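Local coordinates for protein Rv1364c/MT1410 (Mycobacterium tuberculosis, PDB 3KE6) that probably regulates sigma factor activity, joining a manganese-binding PP2C-type phosphatase domain to a GHKL-type ATPase domain of the anti-sigma-factor kinase kind, at residues D234-L239 with V249-M254; H300-F305 with A336-R341. All coordinates share one frame; numbering follows the deposited sequence.

Following the chain from its N terminus, contact 1 comes first. Nine residues, the first two still helical, separate 234-239 from 249-254, and strand 249-256 brings the chain back along helix 227-241, closing a short helix-to-strand loop in the phosphatase domain. Contact 2 opens only later, in the ATPase-like domain. There 30 residues, including the whole of strand 322-328, lie between the segment of helix 292-312 and that of strand 333-340. The two loops therefore follow in series, neither nested nor crossed, with centres about 40 Å apart. Strands 249-256 and 333-340 are connected, strand by strand through 36-43 and the interrupted strand 376-391, in one branched or curled sheet.

Contact 1 (D234-L239 with V249-M254); sequences DTLELL and VTLLAM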
ATOM      1  N   ASP A 234     -11.032  12.861   0.797  1.00 55.67           N
ATOM      2  CA  ASP A 234     -12.206  13.738   0.900  1.00 56.04           C
ATOM      3  C   ASP A 234     -13.218  13.275   1.939  1.00 56.11           C
ATOM      4  O   ASP A 234     -13.804  14.093   2.653  1.00 55.93           O
ATOM      5  CB  ASP A 234     -12.886  13.917  -0.465  1.00 56.15           C
ATOM      6  CG  ASP A 234     -12.035  14.704  -1.437  1.00 57.16           C
ATOM      7  OD1 ASP A 234     -11.310  15.616  -0.987  1.00 60.14           O
ATOM      8  OD2 ASP A 234     -12.083  14.413  -2.649  1.00 58.50           O
ATOM      9  N   THR A 235     -13.430  11.967   2.010  1.00 56.36           N
ATOM     10  CA  THR A 235     -14.226  11.389   3.078  1.00 56.49           C
ATOM     11  C   THR A 235     -13.769  11.917   4.426  1.00 56.66           C
ATOM     12  O   THR A 235     -14.563  12.494   5.177  1.00 56.86           O
ATOM     13  CB  THR A 235     -14.101   9.865   3.100  1.00 56.43           C
ATOM     14  OG1 THR A 235     -15.013   9.302   2.153  1.00 55.93           O
ATOM     15  CG2 THR A 235     -14.410   9.322   4.475  1.00 56.97           C
ATOM     16  N   LEU A 236     -12.484  11.743   4.720  1.00 56.63           N
ATOM     17  CA  LEU A 236     -11.970  12.045   6.058  1.00 56.93           C
ATOM     18  C   LEU A 236     -12.032  13.535   6.416  1.00 57.03           C
ATOM     19  O   LEU A 236     -12.349  13.888   7.552  1.00 56.59           O
ATOM     20  CB  LEU A 236     -10.551  11.502   6.232  1.00 56.66           C
ATOM     21  CG  LEU A 236     -10.014  11.488   7.670  1.00 56.83           C
ATOM     22  CD1 LEU A 236      -9.266  10.197   7.961  1.00 56.98           C
ATOM     23  CD2 LEU A 236      -9.122  12.716   7.952  1.00 57.30           C
ATOM     24  N   GLU A 237     -11.764  14.394   5.436  1.00 57.36           N
ATOM     25  CA  GLU A 237     -11.687  15.844   5.664  1.00 57.62           C
ATOM     26  C   GLU A 237     -13.058  16.539   5.713  1.00 57.35           C
ATOM     27  O   GLU A 237     -13.201  17.562   6.380  1.00 57.04           O
ATOM     28  CB  GLU A 237     -10.758  16.494   4.627  1.00 57.57           C
ATOM     29  CG  GLU A 237      -9.291  16.026   4.788  1.00 58.75           C
ATOM     30  CD  GLU A 237      -8.450  16.196   3.523  1.00 59.53           C
ATOM     31  OE1 GLU A 237      -8.396  17.340   2.994  1.00 63.49           O
ATOM     32  OE2 GLU A 237      -7.843  15.185   3.073  1.00 61.04           O
ATOM     33  N   LEU A 238     -14.056  15.989   5.026  1.00 57.11           N
ATOM     34  CA  LEU A 238     -15.432  16.452   5.200  1.00 56.95           C
ATOM     35  C   LEU A 238     -16.016  15.921   6.518  1.00 56.93           C
ATOM     36  O   LEU A 238     -16.663  16.666   7.254  1.00 56.78           O
ATOM     37  CB  LEU A 238     -16.315  16.058   4.014  1.00 56.58           C
ATOM     38  CG  LEU A 238     -16.059  16.868   2.742  1.00 56.47           C
ATOM     39  CD1 LEU A 238     -16.650  16.197   1.506  1.00 55.98           C
ATOM     40  CD2 LEU A 238     -16.604  18.269   2.896  1.00 56.79           C
ATOM     41  N   LEU A 239     -15.780  14.647   6.827  1.00 56.99           N
ATOM     42  CA  LEU A 239     -16.250  14.089   8.101  1.00 57.15           C
ATOM     43  C   LEU A 239     -15.745  14.879   9.314  1.00 57.34           C
ATOM     44  O   LEU A 239     -16.460  15.003  10.309  1.00 57.71           O
ATOM     45  CB  LEU A 239     -15.851  12.620   8.272  1.00 57.04           C
ATOM     46  CG  LEU A 239     -16.639  11.495   7.591  1.00 56.62           C
ATOM     47  CD1 LEU A 239     -16.443  10.211   8.393  1.00 56.14           C
ATOM     48  CD2 LEU A 239     -18.117  11.796   7.439  1.00 54.37           C
ATOM     49  N   VAL A 249      -7.381   8.756  14.679  1.00 50.24           N
ATOM     50  CA  VAL A 249      -8.172   8.440  13.484  1.00 49.70           C
ATOM     51  C   VAL A 249      -7.263   7.887  12.384  1.00 49.18           C
ATOM     52  O   VAL A 249      -6.206   8.454  12.069  1.00 48.92           O
ATOM     53  CB  VAL A 249      -8.970   9.658  12.928  1.00 49.68           C
ATOM     54  CG1 VAL A 249      -9.924   9.214  11.802  1.00 48.42           C
ATOM     55  CG2 VAL A 249      -9.760  10.326  14.031  1.00 49.25           C
ATOM     56  N   THR A 250      -7.683   6.760  11.822  1.00 48.10           N
ATOM     57  CA  THR A 250      -6.899   6.059  10.842  1.00 47.95           C
ATOM     58  C   THR A 250      -7.859   5.540   9.824  1.00 47.28           C
ATOM     59  O   THR A 250      -8.857   4.916  10.179  1.00 46.99           O
ATOM     60  CB  THR A 250      -6.129   4.873  11.470  1.00 48.30           C
ATOM     61  OG1 THR A 250      -5.481   5.304  12.677  1.00 47.91           O
ATOM     62  CG2 THR A 250      -5.086   4.332  10.495  1.00 47.17           C
ATOM     63  N   LEU A 251      -7.576   5.840   8.562  1.00 46.75           N
ATOM     64  CA  LEU A 251      -8.380   5.355   7.451  1.00 46.77           C
ATOM     65  C   LEU A 251      -7.438   4.756   6.401  1.00 46.47           C
ATOM     66  O   LEU A 251      -6.448   5.369   6.004  1.00 45.47           O
ATOM     67  CB  LEU A 251      -9.228   6.487   6.884  1.00 46.43           C
ATOM     68  CG  LEU A 251     -10.008   6.207   5.605  1.00 46.56           C
ATOM     69  CD1 LEU A 251     -10.967   5.046   5.772  1.00 43.18           C
ATOM     70  CD2 LEU A 251     -10.739   7.465   5.212  1.00 46.56           C
ATOM     71  N   LEU A 252      -7.722   3.523   6.009  1.00 46.79           N
ATOM     72  CA  LEU A 252      -6.860   2.790   5.099  1.00 47.03           C
ATOM     73  C   LEU A 252      -7.753   2.224   4.036  1.00 47.25           C
ATOM     74  O   LEU A 252      -8.595   1.382   4.332  1.00 47.54           O
ATOM     75  CB  LEU A 252      -6.131   1.670   5.832  1.00 46.62           C
ATOM     76  CG  LEU A 252      -5.362   0.716   4.931  1.00 47.07           C
ATOM     77  CD1 LEU A 252      -4.122   1.424   4.313  1.00 44.28           C
ATOM     78  CD2 LEU A 252      -4.979  -0.499   5.733  1.00 46.62           C
ATOM     79  N   ALA A 253      -7.592   2.707   2.807  1.00 47.80           N
ATOM     80  CA  ALA A 253      -8.533   2.401   1.734  1.00 47.71           C
ATOM     81  C   ALA A 253      -7.796   1.712   0.621  1.00 48.37           C
ATOM     82  O   ALA A 253      -6.639   2.033   0.337  1.00 48.11           O
ATOM     83  CB  ALA A 253      -9.166   3.658   1.223  1.00 47.87           C
ATOM     84  N   MET A 254      -8.467   0.749   0.005  1.00 49.18           N
ATOM     85  CA  MET A 254      -7.951   0.118  -1.181  1.00 49.97           C
ATOM     86  C   MET A 254      -9.045  -0.176  -2.184  1.00 49.58           C
ATOM     87  O   MET A 254     -10.115  -0.625  -1.817  1.00 49.36           O
ATOM     88  CB  MET A 254      -7.157  -1.130  -0.807  1.00 50.77           C
ATOM     89  CG  MET A 254      -7.914  -2.396  -0.732  1.00 56.61           C
ATOM     90  SD  MET A 254      -7.958  -3.211  -2.339  1.00 69.81           S
ATOM     91  CE  MET A 254      -8.592  -4.787  -1.762  1.00 55.75           C
TER
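L236 and L251 carry most of this contact, with smaller shares from V249 and T235. The two leucines lie alongside one another, pointing opposite ways. Methyl CD1 of L236 comes to 3.9 Å from CB of L251, while CD2 of L251 reaches back along L236, 4.1 Å from its CD1 and 4.2 Å from its CB. In L236, CG anti to the backbone N (chi1 -168°) directs CD1 to L251 CB and V249 CG1. The axes of the two segments approach to 10.2 Å at their closest, a distance that long branched aliphatic chains suit well.

V249, two residues before L251 and on the same face of the strand, gives L236 CD1 a second neighbour: its CG1 lies 4.0 Å away. A beta-branched valine fits a strand and offers a compact wall here. T235 adds only its methyl, CG2 meeting L251 CD2 at 4.2 Å, the two side chains nearly perpendicular. Its hydroxyl is hydrogen-bonded to L231 O within the helix, so a threonine can be buried here with OG1 satisfied.

Segment 234-239 lies on the sheet roughly antiparallel to 249-254, at 153°, as in the layered PP2C fold. The strand follows closely on metal ligand D247, and V249 has its side chain about 8 Å from a manganese ion. L236 also touches E41 and L43 of strand 36-43, L251 packs on L184 and Y186 of strand 182-186, and T235 meets F205 and I212 of helix 198-212. From the opposite face of strand 249-256, L252 reaches L67 and V69 of strand 64-71.

Contact 2 (H300-F305 with A336-R341); sequences HAISEF and ASVIDR
V338 faces I302 and F305 across the helix-on-sheet layer of a Bergerat-type (GHKL) ATPase fold, in which segment 300-305 of helix 292-312 runs almost parallel (6°) to 336-340 of strand 333-340. Strand residues A336 and V338 both point toward the helix, and every contact between the segments is apolar.

Aliphatic packing comes first. I302 divides its branches between two partners: CG2 lies 3.9 Å from V338 CG2, while CD1 reaches A336 CB at 3.4 Å. CG1 stands beside the backbone N (chi1 -64°) and the chain then extends, carrying CD1 to the alanine, whose single methyl lets the isoleucine tip come close. V277 and L281 of helix 273-288, and L381 of strand 376-391, also touch I302.

Polar groups serve the surroundings instead. On the far side of the helix, S303 OG is hydrogen-bonded to R278 NH2, and D340 OD1 accepts a hydrogen bond from G342 N. The D340-R341-G342 sequence is consistent with the start of the family's G1 box, so V338 probably packs just ahead of the nucleotide site.

Aromatic packing completes the contact. F305 also lies against A379 of strand 376-391 and M360 and A361 of helix 358-362. CG2 of V338 sits at the ring edge, near its plane, 3.7 Å from F305 CD2; separately, V338 CB lies 3.7 Å from F305 CB.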
ATOM      1  N   HIS A 300      15.558   7.679 -14.226  1.00 51.71           N
ATOM      2  CA  HIS A 300      16.986   8.017 -14.244  1.00 51.45           C
ATOM      3  C   HIS A 300      17.809   6.769 -14.566  1.00 51.62           C
ATOM      4  O   HIS A 300      18.607   6.765 -15.505  1.00 50.80           O
ATOM      5  CB  HIS A 300      17.380   8.605 -12.889  1.00 50.71           C
ATOM      6  CG  HIS A 300      18.749   9.194 -12.839  1.00 50.17           C
ATOM      7  ND1 HIS A 300      19.119  10.088 -11.858  1.00 50.62           N
ATOM      8  CD2 HIS A 300      19.859   8.974 -13.584  1.00 46.92           C
ATOM      9  CE1 HIS A 300      20.393  10.411 -12.014  1.00 48.81           C
ATOM     10  NE2 HIS A 300      20.866   9.753 -13.058  1.00 46.04           N
ATOM     11  N   ALA A 301      17.576   5.696 -13.815  1.00 52.18           N
ATOM     12  CA  ALA A 301      18.389   4.461 -13.971  1.00 52.62           C
ATOM     13  C   ALA A 301      18.294   3.931 -15.387  1.00 53.00           C
ATOM     14  O   ALA A 301      19.290   3.723 -16.055  1.00 54.20           O
ATOM     15  CB  ALA A 301      17.959   3.387 -12.983  1.00 51.00           C
ATOM     16  N   ILE A 302      17.080   3.754 -15.854  1.00 53.55           N
ATOM     17  CA  ILE A 302      16.857   3.094 -17.131  1.00 54.48           C
ATOM     18  C   ILE A 302      17.332   3.958 -18.269  1.00 54.54           C
ATOM     19  O   ILE A 302      17.926   3.439 -19.217  1.00 55.63           O
ATOM     20  CB  ILE A 302      15.377   2.689 -17.284  1.00 55.26           C
ATOM     21  CG1 ILE A 302      15.052   1.647 -16.195  1.00 57.96           C
ATOM     22  CG2 ILE A 302      15.084   2.146 -18.656  1.00 53.34           C
ATOM     23  CD1 ILE A 302      13.822   0.833 -16.483  1.00 56.99           C
ATOM     24  N   SER A 303      17.102   5.266 -18.171  1.00 53.38           N
ATOM     25  CA  SER A 303      17.593   6.192 -19.165  1.00 52.63           C
ATOM     26  C   SER A 303      19.110   6.048 -19.293  1.00 52.04           C
ATOM     27  O   SER A 303      19.654   6.028 -20.385  1.00 51.89           O
ATOM     28  CB  SER A 303      17.213   7.620 -18.764  1.00 53.36           C
ATOM     29  OG  SER A 303      17.616   8.572 -19.749  1.00 57.43           O
ATOM     30  N   GLU A 304      19.801   5.906 -18.169  1.00 51.59           N
ATOM     31  CA  GLU A 304      21.252   5.819 -18.218  1.00 50.70           C
ATOM     32  C   GLU A 304      21.708   4.481 -18.809  1.00 50.32           C
ATOM     33  O   GLU A 304      22.701   4.432 -19.564  1.00 50.12           O
ATOM     34  CB  GLU A 304      21.885   6.112 -16.850  1.00 50.06           C
ATOM     35  CG  GLU A 304      22.037   7.622 -16.542  1.00 47.61           C
ATOM     36  CD  GLU A 304      22.897   8.391 -17.567  1.00 51.74           C
ATOM     37  OE1 GLU A 304      24.151   8.302 -17.493  1.00 52.68           O
ATOM     38  OE2 GLU A 304      22.327   9.112 -18.434  1.00 50.75           O
ATOM     39  N   PHE A 305      20.962   3.417 -18.522  1.00 49.50           N
ATOM     40  CA  PHE A 305      21.252   2.116 -19.107  1.00 49.04           C
ATOM     41  C   PHE A 305      21.127   2.178 -20.615  1.00 48.50           C
ATOM     42  O   PHE A 305      21.940   1.617 -21.329  1.00 47.80           O
ATOM     43  CB  PHE A 305      20.274   1.053 -18.613  1.00 49.28           C
ATOM     44  CG  PHE A 305      20.440   0.659 -17.172  1.00 48.96           C
ATOM     45  CD1 PHE A 305      21.600   0.899 -16.481  1.00 44.64           C
ATOM     46  CD2 PHE A 305      19.393  -0.017 -16.513  1.00 54.08           C
ATOM     47  CE1 PHE A 305      21.722   0.500 -15.151  1.00 51.72           C
ATOM     48  CE2 PHE A 305      19.501  -0.420 -15.179  1.00 48.48           C
ATOM     49  CZ  PHE A 305      20.669  -0.162 -14.496  1.00 49.95           C
ATOM     50  N   ALA A 336      13.180  -4.277 -13.855  1.00 49.87           N
ATOM     51  CA  ALA A 336      13.372  -3.828 -15.209  1.00 50.27           C
ATOM     52  C   ALA A 336      14.687  -4.330 -15.733  1.00 50.49           C
ATOM     53  O   ALA A 336      15.621  -4.566 -14.954  1.00 50.74           O
ATOM     54  CB  ALA A 336      13.340  -2.309 -15.276  1.00 50.41           C
ATOM     55  N   SER A 337      14.766  -4.470 -17.055  1.00 49.55           N
ATOM     56  CA  SER A 337      16.015  -4.849 -17.671  1.00 49.25           C
ATOM     57  C   SER A 337      16.206  -4.145 -18.981  1.00 49.13           C
ATOM     58  O   SER A 337      15.266  -3.925 -19.728  1.00 48.86           O
ATOM     59  CB  SER A 337      16.105  -6.359 -17.902  1.00 49.42           C
ATOM     60  OG  SER A 337      14.962  -6.862 -18.557  1.00 48.99           O
ATOM     61  N   VAL A 338      17.459  -3.811 -19.236  1.00 48.62           N
ATOM     62  CA  VAL A 338      17.865  -3.193 -20.450  1.00 48.15           C
ATOM     63  C   VAL A 338      18.904  -4.129 -21.024  1.00 48.01           C
ATOM     64  O   VAL A 338      19.978  -4.273 -20.455  1.00 47.08           O
ATOM     65  CB  VAL A 338      18.428  -1.809 -20.171  1.00 48.24           C
ATOM     66  CG1 VAL A 338      18.957  -1.159 -21.461  1.00 44.25           C
ATOM     67  CG2 VAL A 338      17.354  -0.969 -19.508  1.00 46.79           C
ATOM     68  N   ILE A 339      18.547  -4.803 -22.119  1.00 48.26           N
ATOM     69  CA  ILE A 339      19.429  -5.784 -22.753  1.00 49.17           C
ATOM     70  C   ILE A 339      19.890  -5.226 -24.082  1.00 49.33           C
ATOM     71  O   ILE A 339      19.062  -4.793 -24.888  1.00 49.69           O
ATOM     72  CB  ILE A 339      18.709  -7.120 -22.993  1.00 48.99           C
ATOM     73  CG1 ILE A 339      18.196  -7.675 -21.674  1.00 48.23           C
ATOM     74  CG2 ILE A 339      19.643  -8.091 -23.686  1.00 47.36           C
ATOM     75  CD1 ILE A 339      17.528  -9.034 -21.778  1.00 49.13           C
ATOM     76  N   ASP A 340      21.193  -5.219 -24.316  1.00 50.10           N
ATOM     77  CA  ASP A 340      21.717  -4.749 -25.600  1.00 51.91           C
ATOM     78  C   ASP A 340      22.731  -5.736 -26.175  1.00 52.24           C
ATOM     79  O   ASP A 340      23.064  -6.722 -25.538  1.00 51.30           O
ATOM     80  CB  ASP A 340      22.309  -3.333 -25.476  1.00 51.93           C
ATOM     81  CG  ASP A 340      23.631  -3.293 -24.670  1.00 54.62           C
ATOM     82  OD1 ASP A 340      24.693  -3.596 -25.261  1.00 55.41           O
ATOM     83  OD2 ASP A 340      23.607  -2.926 -23.459  1.00 57.40           O
ATOM     84  N   ARG A 341      23.221  -5.459 -27.377  1.00 54.39           N
ATOM     85  CA  ARG A 341      24.095  -6.413 -28.084  1.00 56.61           C
ATOM     86  C   ARG A 341      25.587  -6.349 -27.707  1.00 58.46           C
ATOM     87  O   ARG A 341      26.452  -6.825 -28.448  1.00 59.32           O
ATOM     88  CB  ARG A 341      23.877  -6.307 -29.592  1.00 56.30           C
ATOM     89  CG  ARG A 341      22.507  -6.853 -29.983  1.00 56.56           C
ATOM     90  CD  ARG A 341      22.472  -7.359 -31.388  1.00 57.55           C
ATOM     91  NE  ARG A 341      22.373  -6.260 -32.334  1.00 60.46           N
ATOM     92  CZ  ARG A 341      21.259  -5.859 -32.946  1.00 59.14           C
ATOM     93  NH1 ARG A 341      20.099  -6.467 -32.741  1.00 56.14           N
ATOM     94  NH2 ARG A 341      21.325  -4.845 -33.800  1.00 59.95           N
TER